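PDB 2XI9: ancillary protein 1 from Streptococcus pyogenes, which serves as a pilus-presented adhesin whose internal thioester bond is required for efficient host cell interaction, this chain being its C-terminal part. Local coordinates for residues A[123-128]-A[299-304]; A[127-132]-A[144-149]; A[133-138]-A[237-242]. One frame throughout, in Å; residues are numbered along the deposited sequence.

Contact 1 of 3, residues A[123-128]-A[299-304]; sequences YSVEAY and DFFIPN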
loop_
_atom_site.group_PDB
_atom_site.type_symbol
_atom_site.label_atom_id
_atom_site.label_comp_id
_atom_site.label_asym_id
_atom_site.label_seq_id
_atom_site.Cartn_x
_atom_site.Cartn_y
_atom_site.Cartn_z
ATOM N N TYR A 123 -4.472 -1.458 -11.640
ATOM C CA TYR A 123 -5.316 -2.599 -11.295
ATOM C C TYR A 123 -5.050 -3.779 -12.218
ATOM O O TYR A 123 -5.956 -4.273 -12.842
ATOM C CB TYR A 123 -6.796 -2.197 -11.337
ATOM C CG TYR A 123 -7.031 -0.917 -10.593
ATOM C CD1 TYR A 123 -6.839 -0.848 -9.219
ATOM C CD2 TYR A 123 -7.369 0.247 -11.264
ATOM C CE1 TYR A 123 -6.991 0.337 -8.533
ATOM C CE2 TYR A 123 -7.530 1.443 -10.575
ATOM C CZ TYR A 123 -7.352 1.472 -9.220
ATOM O OH TYR A 123 -7.510 2.656 -8.558
ATOM N N SER A 124 -3.786 -4.167 -12.347
ATOM C CA SER A 124 -3.386 -5.176 -13.313
ATOM C C SER A 124 -2.470 -6.257 -12.727
ATOM O O SER A 124 -2.060 -7.145 -13.462
ATOM C CB SER A 124 -2.695 -4.501 -14.519
ATOM O OG SER A 124 -1.493 -3.871 -14.086
ATOM N N VAL A 125 -2.158 -6.164 -11.437
ATOM C CA VAL A 125 -1.268 -7.091 -10.741
ATOM C C VAL A 125 -2.096 -8.042 -9.877
ATOM O O VAL A 125 -3.099 -7.634 -9.285
ATOM C CB VAL A 125 -0.274 -6.324 -9.840
ATOM C CG1 VAL A 125 0.521 -7.287 -8.935
ATOM C CG2 VAL A 125 0.639 -5.483 -10.667
ATOM N N GLU A 126 -1.661 -9.291 -9.777
ATOM C CA GLU A 126 -2.325 -10.287 -8.923
ATOM C C GLU A 126 -1.719 -10.402 -7.529
ATOM O O GLU A 126 -0.504 -10.380 -7.359
ATOM C CB GLU A 126 -2.328 -11.660 -9.595
ATOM C CG GLU A 126 -2.991 -12.723 -8.733
ATOM C CD GLU A 126 -3.193 -14.024 -9.453
ATOM O OE1 GLU A 126 -2.478 -14.288 -10.442
ATOM O OE2 GLU A 126 -4.074 -14.785 -9.019
ATOM N N ALA A 127 -2.572 -10.506 -6.514
ATOM C CA ALA A 127 -2.131 -10.903 -5.186
ATOM C C ALA A 127 -3.019 -12.082 -4.777
ATOM O O ALA A 127 -4.091 -12.278 -5.335
ATOM C CB ALA A 127 -2.229 -9.760 -4.184
ATOM N N TYR A 128 -2.545 -12.883 -3.841
ATOM C CA TYR A 128 -3.239 -14.110 -3.461
ATOM C C TYR A 128 -2.952 -14.507 -2.039
ATOM O O TYR A 128 -1.965 -14.047 -1.438
ATOM C CB TYR A 128 -2.941 -15.266 -4.424
ATOM C CG TYR A 128 -1.461 -15.658 -4.487
ATOM C CD1 TYR A 128 -0.966 -16.697 -3.701
ATOM C CD2 TYR A 128 -0.570 -15.004 -5.353
ATOM C CE1 TYR A 128 0.383 -17.051 -3.737
ATOM C CE2 TYR A 128 0.785 -15.357 -5.401
ATOM C CZ TYR A 128 1.247 -16.386 -4.584
ATOM O OH TYR A 128 2.573 -16.781 -4.612
ATOM N N ASP A 299 7.594 -1.985 -2.271
ATOM C CA ASP A 299 6.389 -2.111 -3.063
ATOM C C ASP A 299 5.130 -2.065 -2.170
ATOM O O ASP A 299 5.144 -2.487 -1.022
ATOM C CB ASP A 299 6.367 -3.427 -3.835
ATOM C CG ASP A 299 7.519 -3.549 -4.855
ATOM O OD1 ASP A 299 8.034 -2.518 -5.392
ATOM O OD2 ASP A 299 7.877 -4.711 -5.166
ATOM N N PHE A 300 4.039 -1.594 -2.750
ATOM C CA PHE A 300 2.731 -1.524 -2.074
ATOM C C PHE A 300 1.691 -1.757 -3.168
ATOM O O PHE A 300 1.973 -1.502 -4.306
ATOM C CB PHE A 300 2.593 -0.166 -1.401
ATOM C CG PHE A 300 1.367 0.005 -0.554
ATOM C CD1 PHE A 300 0.212 0.557 -1.072
ATOM C CD2 PHE A 300 1.401 -0.317 0.794
ATOM C CE1 PHE A 300 -0.911 0.755 -0.251
ATOM C CE2 PHE A 300 0.301 -0.159 1.582
ATOM C CZ PHE A 300 -0.874 0.408 1.061
ATOM N N PHE A 301 0.504 -2.233 -2.793
ATOM C CA PHE A 301 -0.530 -2.686 -3.717
ATOM C C PHE A 301 -1.916 -2.277 -3.255
ATOM O O PHE A 301 -2.282 -2.488 -2.118
ATOM C CB PHE A 301 -0.448 -4.223 -3.844
ATOM C CG PHE A 301 0.949 -4.736 -4.218
ATOM C CD1 PHE A 301 1.882 -5.047 -3.243
ATOM C CD2 PHE A 301 1.303 -4.896 -5.550
ATOM C CE1 PHE A 301 3.129 -5.484 -3.576
ATOM C CE2 PHE A 301 2.592 -5.314 -5.897
ATOM C CZ PHE A 301 3.485 -5.635 -4.915
ATOM N N ILE A 302 -2.686 -1.705 -4.167
ATOM C CA ILE A 302 -4.026 -1.201 -3.874
ATOM C C ILE A 302 -5.013 -1.929 -4.776
ATOM O O ILE A 302 -4.807 -2.021 -5.987
ATOM C CB ILE A 302 -4.168 0.310 -4.169
ATOM C CG1 ILE A 302 -3.070 1.090 -3.474
ATOM C CG2 ILE A 302 -5.542 0.835 -3.786
ATOM C CD1 ILE A 302 -2.762 0.619 -2.221
ATOM N N PRO A 303 -6.087 -2.435 -4.179
ATOM C CA PRO A 303 -7.083 -3.201 -4.880
ATOM C C PRO A 303 -8.042 -2.309 -5.662
ATOM O O PRO A 303 -8.213 -1.112 -5.340
ATOM C CB PRO A 303 -7.797 -3.964 -3.749
ATOM C CG PRO A 303 -7.711 -2.994 -2.589
ATOM C CD PRO A 303 -6.320 -2.415 -2.721
ATOM N N ASN A 304 -8.633 -2.885 -6.697
ATOM C CA ASN A 304 -9.725 -2.257 -7.461
ATOM C C ASN A 304 -11.103 -2.549 -6.863
ATOM O O ASN A 304 -12.132 -2.444 -7.551
ATOM C CB ASN A 304 -9.695 -2.722 -8.920
ATOM C CG ASN A 304 -10.075 -4.181 -9.080
ATOM O OD1 ASN A 304 -10.107 -4.912 -8.108
ATOM N ND2 ASN A 304 -10.368 -4.606 -10.325
#

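Contact 2 of 3, residues A[127-132]-A[144-149]; sequences AYNDFE and KFYYAK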
loop_
_atom_site.group_PDB
_atom_site.type_symbol
_atom_site.label_atom_id
_atom_site.label_comp_id
_atom_site.label_asym_id
_atom_site.label_seq_id
_atom_site.Cartn_x
_atom_site.Cartn_y
_atom_site.Cartn_z
ATOM N N ALA A 127 -2.572 -10.506 -6.514
ATOM C CA ALA A 127 -2.131 -10.903 -5.186
ATOM C C ALA A 127 -3.019 -12.082 -4.777
ATOM O O ALA A 127 -4.091 -12.278 -5.335
ATOM C CB ALA A 127 -2.229 -9.760 -4.184
ATOM N N TYR A 128 -2.545 -12.883 -3.841
ATOM C CA TYR A 128 -3.239 -14.110 -3.461
ATOM C C TYR A 128 -2.952 -14.507 -2.039
ATOM O O TYR A 128 -1.965 -14.047 -1.438
ATOM C CB TYR A 128 -2.941 -15.266 -4.424
ATOM C CG TYR A 128 -1.461 -15.658 -4.487
ATOM C CD1 TYR A 128 -0.966 -16.697 -3.701
ATOM C CD2 TYR A 128 -0.570 -15.004 -5.353
ATOM C CE1 TYR A 128 0.383 -17.051 -3.737
ATOM C CE2 TYR A 128 0.785 -15.357 -5.401
ATOM C CZ TYR A 128 1.247 -16.386 -4.584
ATOM O OH TYR A 128 2.573 -16.781 -4.612
ATOM N N ASN A 129 -3.881 -15.290 -1.469
ATOM C CA ASN A 129 -3.698 -15.939 -0.176
ATOM C C ASN A 129 -3.481 -17.409 -0.450
ATOM O O ASN A 129 -4.301 -18.084 -1.105
ATOM C CB ASN A 129 -4.926 -15.719 0.722
ATOM C CG ASN A 129 -4.780 -16.321 2.115
ATOM O OD1 ASN A 129 -3.689 -16.624 2.582
ATOM N ND2 ASN A 129 -5.917 -16.502 2.782
ATOM N N ASP A 130 -2.340 -17.897 0.011
ATOM C CA ASP A 130 -1.886 -19.206 -0.364
ATOM C C ASP A 130 -2.557 -20.238 0.517
ATOM O O ASP A 130 -2.179 -20.420 1.677
ATOM C CB ASP A 130 -0.373 -19.262 -0.246
ATOM C CG ASP A 130 0.238 -20.592 -0.661
ATOM O OD1 ASP A 130 -0.472 -21.611 -0.797
ATOM O OD2 ASP A 130 1.500 -20.613 -0.832
ATOM N N PHE A 131 -3.552 -20.899 -0.042
ATOM C CA PHE A 131 -4.242 -21.959 0.679
ATOM C C PHE A 131 -3.453 -23.272 0.648
ATOM O O PHE A 131 -3.763 -24.169 1.422
ATOM C CB PHE A 131 -5.668 -22.146 0.139
ATOM C CG PHE A 131 -6.332 -23.415 0.596
ATOM C CD1 PHE A 131 -6.184 -24.594 -0.129
ATOM C CD2 PHE A 131 -7.089 -23.446 1.767
ATOM C CE1 PHE A 131 -6.762 -25.760 0.305
ATOM C CE2 PHE A 131 -7.679 -24.627 2.183
ATOM C CZ PHE A 131 -7.511 -25.764 1.460
ATOM N N GLU A 132 -2.460 -23.426 -0.232
ATOM C CA GLU A 132 -1.706 -24.697 -0.275
ATOM C C GLU A 132 -0.765 -24.804 0.911
ATOM O O GLU A 132 -0.477 -25.884 1.386
ATOM C CB GLU A 132 -0.911 -24.823 -1.576
ATOM C CG GLU A 132 -0.513 -26.240 -1.908
ATOM C CD GLU A 132 0.354 -26.318 -3.164
ATOM O OE1 GLU A 132 1.471 -25.769 -3.126
ATOM O OE2 GLU A 132 -0.088 -26.934 -4.167
ATOM N N LYS A 144 -2.860 -17.029 6.706
ATOM C CA LYS A 144 -2.731 -15.645 6.240
ATOM C C LYS A 144 -1.407 -15.443 5.487
ATOM O O LYS A 144 -0.751 -14.421 5.619
ATOM C CB LYS A 144 -2.885 -14.649 7.396
ATOM C CG LYS A 144 -4.194 -14.774 8.224
ATOM C CD LYS A 144 -4.221 -13.721 9.290
ATOM C CE LYS A 144 -5.343 -13.967 10.293
ATOM N NZ LYS A 144 -5.284 -15.365 10.882
ATOM N N PHE A 145 -1.082 -16.401 4.635
ATOM C CA PHE A 145 0.154 -16.386 3.859
ATOM C C PHE A 145 -0.137 -15.602 2.592
ATOM O O PHE A 145 -0.529 -16.154 1.552
ATOM C CB PHE A 145 0.569 -17.824 3.573
ATOM C CG PHE A 145 0.809 -18.654 4.797
ATOM C CD1 PHE A 145 1.937 -18.493 5.564
ATOM C CD2 PHE A 145 -0.111 -19.619 5.175
ATOM C CE1 PHE A 145 2.135 -19.303 6.704
ATOM C CE2 PHE A 145 0.063 -20.381 6.299
ATOM C CZ PHE A 145 1.181 -20.248 7.050
ATOM N N TYR A 146 0.034 -14.295 2.688
ATOM C CA TYR A 146 -0.312 -13.413 1.594
ATOM C C TYR A 146 0.897 -13.070 0.725
ATOM O O TYR A 146 1.996 -12.788 1.251
ATOM C CB TYR A 146 -0.844 -12.107 2.143
ATOM C CG TYR A 146 -1.959 -12.200 3.171
ATOM C CD1 TYR A 146 -2.982 -13.134 3.042
ATOM C CD2 TYR A 146 -1.993 -11.329 4.261
ATOM C CE1 TYR A 146 -4.039 -13.186 3.998
ATOM C CE2 TYR A 146 -3.049 -11.389 5.207
ATOM C CZ TYR A 146 -4.041 -12.321 5.071
ATOM O OH TYR A 146 -5.087 -12.390 5.993
ATOM N N TYR A 147 0.661 -13.016 -0.583
ATOM C CA TYR A 147 1.680 -12.720 -1.571
ATOM C C TYR A 147 1.174 -11.813 -2.674
ATOM O O TYR A 147 -0.028 -11.793 -2.970
ATOM C CB TYR A 147 2.196 -13.998 -2.230
ATOM C CG TYR A 147 2.830 -14.991 -1.287
ATOM C CD1 TYR A 147 2.089 -15.986 -0.690
ATOM C CD2 TYR A 147 4.207 -14.960 -1.050
ATOM C CE1 TYR A 147 2.665 -16.898 0.154
ATOM C CE2 TYR A 147 4.801 -15.871 -0.193
ATOM C CZ TYR A 147 4.025 -16.833 0.421
ATOM O OH TYR A 147 4.612 -17.734 1.287
ATOM N N ALA A 148 2.099 -11.047 -3.262
ATOM C CA ALA A 148 1.839 -10.401 -4.556
ATOM C C ALA A 148 2.764 -10.962 -5.609
ATOM O O ALA A 148 3.902 -11.367 -5.320
ATOM C CB ALA A 148 1.967 -8.833 -4.480
ATOM N N LYS A 149 2.281 -10.948 -6.836
ATOM C CA LYS A 149 3.059 -11.352 -7.976
ATOM C C LYS A 149 3.844 -10.156 -8.542
ATOM O O LYS A 149 3.266 -9.111 -8.890
ATOM C CB LYS A 149 2.157 -11.955 -9.042
ATOM C CG LYS A 149 1.595 -13.322 -8.622
ATOM C CD LYS A 149 1.367 -14.205 -9.782
ATOM C CE LYS A 149 2.511 -15.195 -9.968
ATOM N NZ LYS A 149 2.485 -15.734 -11.351
HETATM O O HOH W 1 -2.929 -18.621 3.830
#

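Contact 3 of 3, residues A[133-138]-A[237-242]; sequences EFSVLT and TETQLR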
loop_
_atom_site.group_PDB
_atom_site.type_symbol
_atom_site.label_atom_id
_atom_site.label_comp_id
_atom_site.label_asym_id
_atom_site.label_seq_id
_atom_site.Cartn_x
_atom_site.Cartn_y
_atom_site.Cartn_z
ATOM N N GLU A 133 -0.298 -23.657 1.370
ATOM C CA GLU A 133 0.672 -23.546 2.434
ATOM C C GLU A 133 -0.049 -23.857 3.755
ATOM O O GLU A 133 -0.969 -23.182 4.102
ATOM C CB GLU A 133 1.218 -22.109 2.420
ATOM C CG GLU A 133 2.362 -21.857 3.345
ATOM C CD GLU A 133 3.304 -20.686 2.962
ATOM O OE1 GLU A 133 3.083 -19.825 2.050
ATOM O OE2 GLU A 133 4.326 -20.620 3.664
ATOM N N PHE A 134 0.364 -24.871 4.480
ATOM C CA PHE A 134 -0.200 -25.115 5.795
ATOM C C PHE A 134 0.913 -25.058 6.815
ATOM O O PHE A 134 1.868 -25.819 6.720
ATOM C CB PHE A 134 -0.854 -26.492 5.830
ATOM C CG PHE A 134 -1.432 -26.865 7.155
ATOM C CD1 PHE A 134 -0.632 -27.420 8.153
ATOM C CD2 PHE A 134 -2.803 -26.727 7.386
ATOM C CE1 PHE A 134 -1.171 -27.797 9.377
ATOM C CE2 PHE A 134 -3.351 -27.100 8.613
ATOM C CZ PHE A 134 -2.540 -27.629 9.607
ATOM N N SER A 135 0.769 -24.186 7.804
ATOM C CA SER A 135 1.768 -24.086 8.853
ATOM C C SER A 135 1.128 -23.412 10.070
ATOM O O SER A 135 0.487 -22.392 9.935
ATOM C CB SER A 135 2.975 -23.264 8.378
ATOM O OG SER A 135 3.986 -23.272 9.365
ATOM N N VAL A 136 1.287 -24.012 11.236
ATOM C CA VAL A 136 0.610 -23.512 12.427
ATOM C C VAL A 136 1.299 -22.248 12.947
ATOM O O VAL A 136 2.528 -22.016 12.768
ATOM C CB VAL A 136 0.494 -24.562 13.547
ATOM C CG1 VAL A 136 -0.210 -25.850 13.086
ATOM C CG2 VAL A 136 1.865 -24.872 14.167
ATOM N N LEU A 137 0.485 -21.392 13.550
ATOM C CA LEU A 137 0.993 -20.254 14.291
ATOM C C LEU A 137 1.426 -20.838 15.631
ATOM O O LEU A 137 2.621 -20.904 15.904
ATOM C CB LEU A 137 -0.070 -19.153 14.412
ATOM C CG LEU A 137 0.297 -17.968 15.312
ATOM C CD1 LEU A 137 1.655 -17.357 14.922
ATOM C CD2 LEU A 137 -0.804 -16.924 15.250
ATOM N N THR A 138 0.484 -21.328 16.445
ATOM C CA THR A 138 0.851 -22.217 17.549
ATOM C C THR A 138 0.186 -23.577 17.412
ATOM O O THR A 138 0.867 -24.606 17.357
ATOM C CB THR A 138 0.551 -21.585 18.932
ATOM O OG1 THR A 138 1.173 -20.282 19.002
ATOM C CG2 THR A 138 1.069 -22.467 20.073
ATOM N N THR A 237 9.464 -19.835 14.687
ATOM C CA THR A 237 9.431 -20.417 13.340
ATOM C C THR A 237 9.246 -19.310 12.310
ATOM O O THR A 237 8.945 -18.182 12.666
ATOM C CB THR A 237 8.260 -21.403 13.220
ATOM O OG1 THR A 237 7.034 -20.688 13.362
ATOM C CG2 THR A 237 8.357 -22.539 14.289
ATOM N N GLU A 238 9.369 -19.631 11.016
ATOM C CA GLU A 238 9.120 -18.622 9.984
ATOM C C GLU A 238 7.692 -18.105 10.085
ATOM O O GLU A 238 7.421 -16.907 9.929
ATOM C CB GLU A 238 9.362 -19.222 8.588
ATOM C CG GLU A 238 10.850 -19.248 8.218
ATOM C CD GLU A 238 11.139 -19.715 6.790
ATOM O OE1 GLU A 238 10.525 -19.244 5.825
ATOM O OE2 GLU A 238 12.012 -20.572 6.635
ATOM N N THR A 239 6.748 -19.023 10.304
ATOM C CA THR A 239 5.351 -18.622 10.357
ATOM C C THR A 239 5.099 -17.688 11.544
ATOM O O THR A 239 4.350 -16.735 11.413
ATOM C CB THR A 239 4.423 -19.839 10.374
ATOM O OG1 THR A 239 4.534 -20.515 9.105
ATOM C CG2 THR A 239 2.963 -19.430 10.590
ATOM N N GLN A 240 5.731 -17.969 12.677
ATOM C CA GLN A 240 5.581 -17.134 13.867
ATOM C C GLN A 240 6.146 -15.711 13.608
ATOM O O GLN A 240 5.504 -14.719 13.976
ATOM C CB GLN A 240 6.184 -17.804 15.094
ATOM C CG GLN A 240 5.340 -18.995 15.587
ATOM C CD GLN A 240 5.980 -19.850 16.628
ATOM O OE1 GLN A 240 7.200 -19.843 16.809
ATOM N NE2 GLN A 240 5.147 -20.631 17.333
ATOM N N LEU A 241 7.325 -15.600 12.979
ATOM C CA LEU A 241 7.831 -14.274 12.660
ATOM C C LEU A 241 6.921 -13.566 11.661
ATOM O O LEU A 241 6.667 -12.353 11.797
ATOM C CB LEU A 241 9.297 -14.274 12.205
ATOM C CG LEU A 241 9.954 -12.915 12.007
ATOM C CD1 LEU A 241 10.054 -12.175 13.340
ATOM C CD2 LEU A 241 11.395 -13.066 11.324
ATOM N N ARG A 242 6.407 -14.305 10.679
ATOM C CA ARG A 242 5.459 -13.737 9.724
ATOM C C ARG A 242 4.225 -13.151 10.447
ATOM O O ARG A 242 3.799 -12.044 10.172
ATOM C CB ARG A 242 5.061 -14.796 8.688
ATOM C CG ARG A 242 4.325 -14.247 7.460
ATOM C CD ARG A 242 4.266 -15.296 6.382
ATOM N NE ARG A 242 3.689 -14.764 5.140
ATOM C CZ ARG A 242 3.855 -15.290 3.945
ATOM N NH1 ARG A 242 4.586 -16.389 3.776
ATOM N NH2 ARG A 242 3.249 -14.713 2.912
HETATM O O HOH W 2 5.760 -20.576 6.851
HETATM O O HOH W 3 4.971 -22.349 13.881
#

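Contact 1 of 3, residues A[123-128]-A[299-304]
Y123 and N304 bring the two backbones to 5.9 Å between CA atoms, and from there the chains diverge, V125 and F301 being 8.3 Å apart by CA, with no hydrogen bond between the segments. Strands 127-130 and 299-303 belong to the same seven-stranded mixed sheet without being neighbours in it; the contact joins the loop entering the first to the end of the second. In that loop S124 and V125 together face Y189 as a classic beta bulge. The main side-chain contact is the Y123 ring laid against the end of strand 299-303. With CG anti to its carbonyl carbon (chi1 -48°), the ring brings CD1 to 3.4 Å from N304 CB. Its CE1 lies 3.7 Å from P303 O, while I302 O sits at the ring edge, 4.0 Å from CD1. The N304 amide and the ring are inclined by only 26°, but it is the methylene, not the amide, that touches. A second, smaller contact is apolar: V125 CG1 reaches F301 CE2 at 4.2 Å, the side chains crossing at about a right angle. Beyond the segments, Y123 OH bonds to Y37 O, and the N304 amide is held by K188 N and G185 O. The contact therefore illustrates how a strand end and a loop can be joined by van der Waals packing alone, while the polar ends of Y123 and N304 are satisfied by residues outside the two segments.

Contact 2 of 3, residues A[127-132]-A[144-149]
Y128 and Y147 form a hydrogen-bonded pair in a beta hairpin with a long connecting loop, with Y128 N to Y147 O and Y147 N to Y128 O both at 2.9 Å. D130 N extends the series to F145 O, also at 2.9 Å, where F145 is the centre of an inverse gamma turn. N129 with Y146 is the non-hydrogen-bonded pair between them; A127 with A148 is another, on the far side of Y128 and Y147. A water continues the polar link past the last bond: it accepts from F145 N at 3.0 Å, donates to D130 O at 2.9 Å and lies a doubtfully short 2.5 Å from N129 OD1. Aromatic packing occupies the face bearing Y128 and Y147. Y147 CB rests over the Y128 ring as a CH-pi contact, 3.8 Å from the ring centroid and 25° off the normal; the rings, 22° from parallel, are strongly offset and share little face. Y128 takes the position between backbone N and carbonyl carbon (chi1 61°), which swings its ring toward the neighbouring strand. K149 CG meets that ring at its edge, 3.9 Å from CE2. On the other face the N129 amide, directed by a bond from ND2 to D170 OD1, stands steeply against the Y146 ring. Strand 170-171 flanks 127-130 and strand 155-160 flanks 146-149; Y146 reaches C160 on the latter and Q246 of helix 238-253, against which F145 also packs.

Contact 3 of 3, residues A[133-138]-A[237-242]
The E133 carboxylate and the R242 guanidinium stand almost perpendicular, their planes 82° apart, and OE1 lies 4.1 Å from NH1, well out of the guanidinium plane, so that only charge links them directly. The bridge between them is Y147, which makes a cation-pi contact with R242 and is hydrogen-bonded through its hydroxyl to both E133 OE1 and R242 NH1. The third flat group, the Q240 amide, works through its two ends. NE2 donates to L137 O at 2.9 Å, the carbonyl oxygen being 18° out of the amide plane, while OE1 accepts from T237 N at 3.1 Å. In return T237 OG1 accepts from Q240 N, completing a capping box at the start of helix 238-253. The Q240 chain, extended beyond CG, carries the amide to the loop, and its CG packs on L137 CD1 at 4.1 Å. T239 makes the central touch: its OG1 and S135 OG share a hydrogen bond of 2.8 Å, and its methyl CG2 approaches V136 O to 3.4 Å. A water bonded to T239 OG1 at 2.6 Å reaches E133 OE2 only weakly; another joins V136 O to T237 OG1. Chiefly polar bonds thus fasten the loop between strands 127-130 and 146-149 to the N-terminus of a thioester-domain helix: one glutamine both completes the capping box and grips the loop, and the buried arginine probably gains electrostatic balance from the nearby glutamate.

How the contacts relate
The three contacts follow one stretch of chain, 123-138, along the thioester-bearing part of the molecule. Contacts 1 and 2 share A127 and Y128, lie 12 Å apart between centres, and meet where E126 O probably bonds to K149 N at 2.9 Å and F301 CZ packs on A148 CB at 3.6 Å. Contact 3 is centred 14 Å from contact 2, and Y147 joins them. Contacts 1 and 3 do not touch: their centres are 24 Å apart and their nearest atoms about 7 Å. C160, the only cysteine of the chain and hence presumably the thioester cysteine, adjoins contact 2 through Y146.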